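Local coordinates for protein cytidine deaminase (Burkholderia pseudomallei, PDB 3DMO) that probably converts cytidine and 2'-deoxycytidine to uridine and 2'-deoxyuridine by zinc-dependent hydrolytic deamination, as a homotetramer of the cytidine deaminase family, at residues A[24-27]-A[28-31]; A[100-103]-A[104-108]. All blocks are in the same frame, centred on the assembly; numbering follows the deposited sequence.

Interaction 1 of 2, residues A[24-27]-A[28-31]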
ATOM      1  N   LYS A  24      -0.974  21.592  -6.042  1.00 22.25           N
ATOM      2  CA  LYS A  24       0.209  21.274  -5.250  1.00 22.22           C
ATOM      3  C   LYS A  24       0.657  19.815  -5.363  1.00 21.78           C
ATOM      4  O   LYS A  24       1.618  19.417  -4.715  1.00 21.58           O
ATOM      5  CB  LYS A  24      -0.031  21.666  -3.788  1.00 22.10           C
ATOM      6  CG  LYS A  24      -0.207  23.186  -3.629  1.00 22.28           C
ATOM      7  CD  LYS A  24      -0.542  23.621  -2.212  1.00 23.67           C
ATOM      8  CE  LYS A  24      -2.042  23.497  -1.907  1.00 25.78           C
ATOM      9  NZ  LYS A  24      -2.325  23.656  -0.432  1.00 27.49           N
ATOM     10  N   ALA A  25      -0.028  19.038  -6.199  1.00 21.60           N
ATOM     11  CA  ALA A  25       0.300  17.622  -6.385  1.00 21.37           C
ATOM     12  C   ALA A  25       1.763  17.402  -6.770  1.00 21.52           C
ATOM     13  O   ALA A  25       2.377  18.228  -7.449  1.00 20.81           O
ATOM     14  CB  ALA A  25      -0.609  16.999  -7.420  1.00 21.14           C
ATOM     15  N   TYR A  26       2.316  16.294  -6.298  1.00 21.20           N
ATOM     16  CA  TYR A  26       3.621  15.832  -6.740  1.00 21.48           C
ATOM     17  C   TYR A  26       3.374  14.550  -7.523  1.00 21.40           C
ATOM     18  O   TYR A  26       3.273  13.463  -6.946  1.00 21.00           O
ATOM     19  CB  TYR A  26       4.562  15.608  -5.546  1.00 21.88           C
ATOM     20  CG  TYR A  26       5.918  15.037  -5.911  1.00 22.41           C
ATOM     21  CD1 TYR A  26       6.860  15.797  -6.612  1.00 23.08           C
ATOM     22  CD2 TYR A  26       6.258  13.731  -5.548  1.00 21.86           C
ATOM     23  CE1 TYR A  26       8.113  15.254  -6.947  1.00 22.72           C
ATOM     24  CE2 TYR A  26       7.497  13.187  -5.870  1.00 23.41           C
ATOM     25  CZ  TYR A  26       8.414  13.947  -6.570  1.00 22.80           C
ATOM     26  OH  TYR A  26       9.634  13.387  -6.878  1.00 23.97           O
ATOM     27  N   ALA A  27       3.234  14.697  -8.840  1.00 21.59           N
ATOM     28  CA  ALA A  27       2.936  13.566  -9.722  1.00 21.53           C
ATOM     29  C   ALA A  27       3.802  13.557 -10.997  1.00 21.76           C
ATOM     30  O   ALA A  27       3.264  13.562 -12.106  1.00 21.80           O
ATOM     31  CB  ALA A  27       1.439  13.543 -10.077  1.00 20.96           C
ATOM     32  N   PRO A  28       5.143  13.503 -10.847  1.00 22.46           N
ATOM     33  CA  PRO A  28       5.984  13.536 -12.044  1.00 22.71           C
ATOM     34  C   PRO A  28       5.999  12.209 -12.806  1.00 22.99           C
ATOM     35  O   PRO A  28       6.529  12.150 -13.917  1.00 23.47           O
ATOM     36  CB  PRO A  28       7.373  13.833 -11.478  1.00 22.82           C
ATOM     37  CG  PRO A  28       7.358  13.196 -10.142  1.00 22.68           C
ATOM     38  CD  PRO A  28       5.956  13.382  -9.619  1.00 22.37           C
ATOM     39  N   TYR A  29       5.424  11.157 -12.226  1.00 22.86           N
ATOM     40  CA  TYR A  29       5.426   9.846 -12.877  1.00 22.72           C
ATOM     41  C   TYR A  29       4.187   9.626 -13.739  1.00 22.71           C
ATOM     42  O   TYR A  29       4.311   9.268 -14.910  1.00 23.25           O
ATOM     43  CB  TYR A  29       5.631   8.711 -11.857  1.00 22.43           C
ATOM     44  CG  TYR A  29       6.881   8.932 -11.034  1.00 22.09           C
ATOM     45  CD1 TYR A  29       6.804   9.506  -9.769  1.00 21.02           C
ATOM     46  CD2 TYR A  29       8.145   8.635 -11.549  1.00 21.30           C
ATOM     47  CE1 TYR A  29       7.943   9.748  -9.019  1.00 20.94           C
ATOM     48  CE2 TYR A  29       9.296   8.878 -10.810  1.00 22.11           C
ATOM     49  CZ  TYR A  29       9.187   9.443  -9.548  1.00 21.67           C
ATOM     50  OH  TYR A  29      10.314   9.693  -8.801  1.00 23.02           O
ATOM     51  N   SER A  30       3.003   9.844 -13.168  1.00 22.59           N
ATOM     52  CA  SER A  30       1.749   9.736 -13.924  1.00 22.94           C
ATOM     53  C   SER A  30       1.444  11.004 -14.715  1.00 23.44           C
ATOM     54  O   SER A  30       0.750  10.952 -15.741  1.00 23.68           O
ATOM     55  CB  SER A  30       0.573   9.433 -12.992  1.00 22.88           C
ATOM     56  OG  SER A  30       0.274  10.543 -12.159  1.00 22.25           O
ATOM     57  N   ASN A  31       1.955  12.132 -14.228  1.00 24.32           N
ATOM     58  CA  ASN A  31       1.535  13.459 -14.695  1.00 25.03           C
ATOM     59  C   ASN A  31       0.020  13.670 -14.569  1.00 24.92           C
ATOM     60  O   ASN A  31      -0.583  14.435 -15.324  1.00 24.96           O
ATOM     61  CB  ASN A  31       2.023  13.731 -16.128  1.00 25.95           C
ATOM     62  CG  ASN A  31       3.512  13.968 -16.193  1.00 28.48           C
ATOM     63  OD1 ASN A  31       4.044  14.847 -15.511  1.00 32.18           O
ATOM     64  ND2 ASN A  31       4.201  13.178 -17.006  1.00 32.27           N
TER
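One face of the Tyr26 ring carries the pyrrolidine of Pro28: Pro28 CD stands 3.8 Å from the centroid of the Tyr26 ring, only 4° off its normal, a CH-pi contact, while Pro28 CG leans outward to 3.8 Å from Tyr26 CZ. The ring meets the proline two residues on because Tyr26 CG lies anti to its own backbone N (chi1 176°). At the phenol end of the ring, Tyr26 OH comes to 4.2 Å from Tyr29 OH, the two hydroxyls converging on the carboxylate of Glu105 from the second subunit, which both hydrogen-bond. This is the loop between helix 11-22 and strand 34-40 of the cytidine deaminase fold, turning at Pro28, whose ring restricts phi and offers C-H groups to the aromatic face. Pro28 to Ser30 have helical backbone angles, and Asn31 N returns to Ala27 O in a weak bond of 2.9 Å, bent to 129° at the hydrogen. Asn31 has positive phi, a conformation asparagine tolerates well. Ala27, buried, touches Ser30 OG with its CB at 3.8 Å, and its methyl also packs on Asn50 and Glu52. The Ser30 hydroxyl is hydrogen-bonded to Glu52, a predicted substrate-binding residue whose carboxylate also accepts Tyr29 N.

Interaction 2 of 2, residues A[100-103]-A[104-108]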
ATOM      1  N   ARG A 100     -11.470   4.555  -0.969  1.00 15.98           N
ATOM      2  CA  ARG A 100     -12.812   4.222  -0.479  1.00 15.94           C
ATOM      3  C   ARG A 100     -12.770   3.500   0.867  1.00 15.86           C
ATOM      4  O   ARG A 100     -13.588   3.777   1.742  1.00 15.13           O
ATOM      5  CB  ARG A 100     -13.590   3.407  -1.516  1.00 16.19           C
ATOM      6  CG  ARG A 100     -13.877   4.170  -2.799  1.00 16.97           C
ATOM      7  CD  ARG A 100     -14.647   3.313  -3.794  1.00 17.58           C
ATOM      8  NE  ARG A 100     -14.616   3.879  -5.141  1.00 18.53           N
ATOM      9  CZ  ARG A 100     -15.499   3.628  -6.109  1.00 19.36           C
ATOM     10  NH1 ARG A 100     -16.528   2.802  -5.915  1.00 18.02           N
ATOM     11  NH2 ARG A 100     -15.333   4.197  -7.295  1.00 18.63           N
ATOM     12  N   GLN A 101     -11.803   2.597   1.037  1.00 16.35           N
ATOM     13  CA  GLN A 101     -11.648   1.851   2.289  1.00 16.98           C
ATOM     14  C   GLN A 101     -11.235   2.768   3.445  1.00 16.84           C
ATOM     15  O   GLN A 101     -11.744   2.649   4.571  1.00 16.64           O
ATOM     16  CB  GLN A 101     -10.638   0.710   2.115  1.00 17.03           C
ATOM     17  CG  GLN A 101     -10.584  -0.291   3.280  1.00 18.51           C
ATOM     18  CD  GLN A 101     -11.876  -1.069   3.433  1.00 17.83           C
ATOM     19  OE1 GLN A 101     -12.337  -1.726   2.498  1.00 18.65           O
ATOM     20  NE2 GLN A 101     -12.471  -0.997   4.620  1.00 18.57           N
ATOM     21  N   VAL A 102     -10.339   3.712   3.150  1.00 16.79           N
ATOM     22  CA  VAL A 102      -9.888   4.694   4.144  1.00 17.68           C
ATOM     23  C   VAL A 102     -10.996   5.722   4.440  1.00 17.99           C
ATOM     24  O   VAL A 102     -11.245   6.052   5.601  1.00 17.84           O
ATOM     25  CB  VAL A 102      -8.582   5.380   3.703  1.00 17.04           C
ATOM     26  CG1 VAL A 102      -8.214   6.529   4.638  1.00 17.60           C
ATOM     27  CG2 VAL A 102      -7.448   4.358   3.639  1.00 16.51           C
ATOM     28  N   MET A 103     -11.684   6.188   3.402  1.00 18.54           N
ATOM     29  CA  MET A 103     -12.825   7.081   3.589  1.00 20.63           C
ATOM     30  C   MET A 103     -13.916   6.472   4.453  1.00 20.00           C
ATOM     31  O   MET A 103     -14.500   7.166   5.281  1.00 20.63           O
ATOM     32  CB  MET A 103     -13.418   7.530   2.253  1.00 19.99           C
ATOM     33  CG  MET A 103     -12.570   8.552   1.537  1.00 21.91           C
ATOM     34  SD  MET A 103     -13.450   9.257   0.132  1.00 25.50           S
ATOM     35  CE  MET A 103     -13.545   7.857  -0.963  1.00 26.86           C
ATOM     36  N   ILE A 104     -14.190   5.181   4.278  1.00 19.95           N
ATOM     37  CA  ILE A 104     -15.271   4.575   5.048  1.00 20.35           C
ATOM     38  C   ILE A 104     -14.900   4.420   6.529  1.00 20.37           C
ATOM     39  O   ILE A 104     -15.738   4.650   7.398  1.00 21.01           O
ATOM     40  CB  ILE A 104     -15.844   3.274   4.401  1.00 20.29           C
ATOM     41  CG1 ILE A 104     -17.365   3.210   4.656  1.00 21.00           C
ATOM     42  CG2 ILE A 104     -15.099   2.015   4.875  1.00 20.83           C
ATOM     43  CD1 ILE A 104     -18.097   2.155   3.875  1.00 20.61           C
ATOM     44  N   GLU A 105     -13.645   4.067   6.806  1.00 20.13           N
ATOM     45  CA  GLU A 105     -13.172   3.939   8.185  1.00 20.55           C
ATOM     46  C   GLU A 105     -13.065   5.292   8.900  1.00 19.79           C
ATOM     47  O   GLU A 105     -13.552   5.442  10.028  1.00 19.83           O
ATOM     48  CB  GLU A 105     -11.850   3.183   8.234  1.00 20.98           C
ATOM     49  CG  GLU A 105     -11.222   3.173   9.610  1.00 21.55           C
ATOM     50  CD  GLU A 105     -10.662   1.828   9.981  1.00 21.55           C
ATOM     51  OE1 GLU A 105     -10.654   0.922   9.120  1.00 20.25           O
ATOM     52  OE2 GLU A 105     -10.241   1.686  11.143  1.00 21.08           O
ATOM     53  N   LEU A 106     -12.459   6.276   8.243  1.00 19.61           N
ATOM     54  CA  LEU A 106     -12.241   7.576   8.855  1.00 19.35           C
ATOM     55  C   LEU A 106     -13.453   8.518   8.784  1.00 19.70           C
ATOM     56  O   LEU A 106     -13.683   9.298   9.704  1.00 19.21           O
ATOM     57  CB  LEU A 106     -10.991   8.233   8.265  1.00 18.90           C
ATOM     58  CG  LEU A 106      -9.671   7.469   8.468  1.00 19.19           C
ATOM     59  CD1 LEU A 106      -8.510   8.243   7.843  1.00 19.69           C
ATOM     60  CD2 LEU A 106      -9.412   7.215   9.952  1.00 16.96           C
ATOM     61  N   GLY A 107     -14.239   8.420   7.717  1.00 19.86           N
ATOM     62  CA  GLY A 107     -15.385   9.311   7.531  1.00 20.79           C
ATOM     63  C   GLY A 107     -16.724   8.698   7.900  1.00 21.18           C
ATOM     64  O   GLY A 107     -17.703   9.427   8.079  1.00 21.91           O
ATOM     65  N   LYS A 108     -16.753   7.368   8.026  1.00 21.44           N
ATOM     66  CA  LYS A 108     -17.972   6.562   8.231  1.00 21.74           C
ATOM     67  C   LYS A 108     -18.816   6.495   6.941  1.00 21.76           C
ATOM     68  O   LYS A 108     -18.672   7.347   6.059  1.00 21.16           O
ATOM     69  CB  LYS A 108     -18.817   7.053   9.427  1.00 22.35           C
ATOM     70  CG  LYS A 108     -18.050   7.283  10.728  1.00 23.51           C
ATOM     71  CD  LYS A 108     -17.415   6.004  11.234  1.00 28.02           C
ATOM     72  CE  LYS A 108     -16.401   6.297  12.324  1.00 30.68           C
ATOM     73  NZ  LYS A 108     -16.914   5.996  13.687  1.00 32.66           N
TER
HETATM   74  O   HOH W   1     -11.926   0.011   7.063  1.00 40.13           O
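The carboxylate of Glu105 is held by several donors. Its OE1 accepts a 2.6 Å bond from a water that in turn accepts one of 2.7 Å from Gln101 NE2, so the water bridges two side chains one helical turn apart. OE1 also takes Ala54 N of the second subunit, and OE2 is held by two tyrosine hydroxyls of that subunit; so many donors would stabilise the negative charge. Gln101 suits its place because an amide both gives and accepts: NE2 gives to the water and to Phe135 O, while OE1 accepts Gly97 N of the fourth subunit. Its CG is anti to the backbone N (chi1 -169°), and a bend at chi2 (65°) brings NE2 back toward residues 104-108. The underlying helix is regular, with Leu106 N to Val102 O at 2.9 Å and nearly straight (168° at the hydrogen). Gly107 N reaches Met103 O at 2.8 Å in the last turn, after which Lys108 leaves the helix with positive phi. Val102 and Leu106 lie alongside each other, CG1 of Val102 to CD1 of Leu106 at 3.6 Å, their branched apolar ends suited to burial. Ile104 CG2 packs 3.4 Å from Gln101 O. Helix 97-107 is the crossover of a beta-alpha-beta unit between strands 80-87 and 112-116; Val102, Met103 and Leu106 rest on Leu67 of helix 62-72, while Ile104 touches Ala134 and Tyr136 near the C-terminus.

Interaction 1 precedes interaction 2 along the chain, and the two lie on opposite sides of its centre, with centres 24 Å apart and nearest atoms about 17 Å. Interaction 1 belongs to the loop that leads from helix 11-22 into strand 34-40; interaction 2 belongs to helix 97-107, the connection between strands 80-87 and 112-116 of the same mixed sheet. Although they do not touch within one chain, the assembly brings them together: residues 24-31 of one subunit meet residues 100-108 of another. Cys99, a zinc ligand, lies just before interaction 2, while residues 28-31 adjoin the predicted substrate site, consistent with a subunit interface that runs near the zinc site and the predicted substrate site.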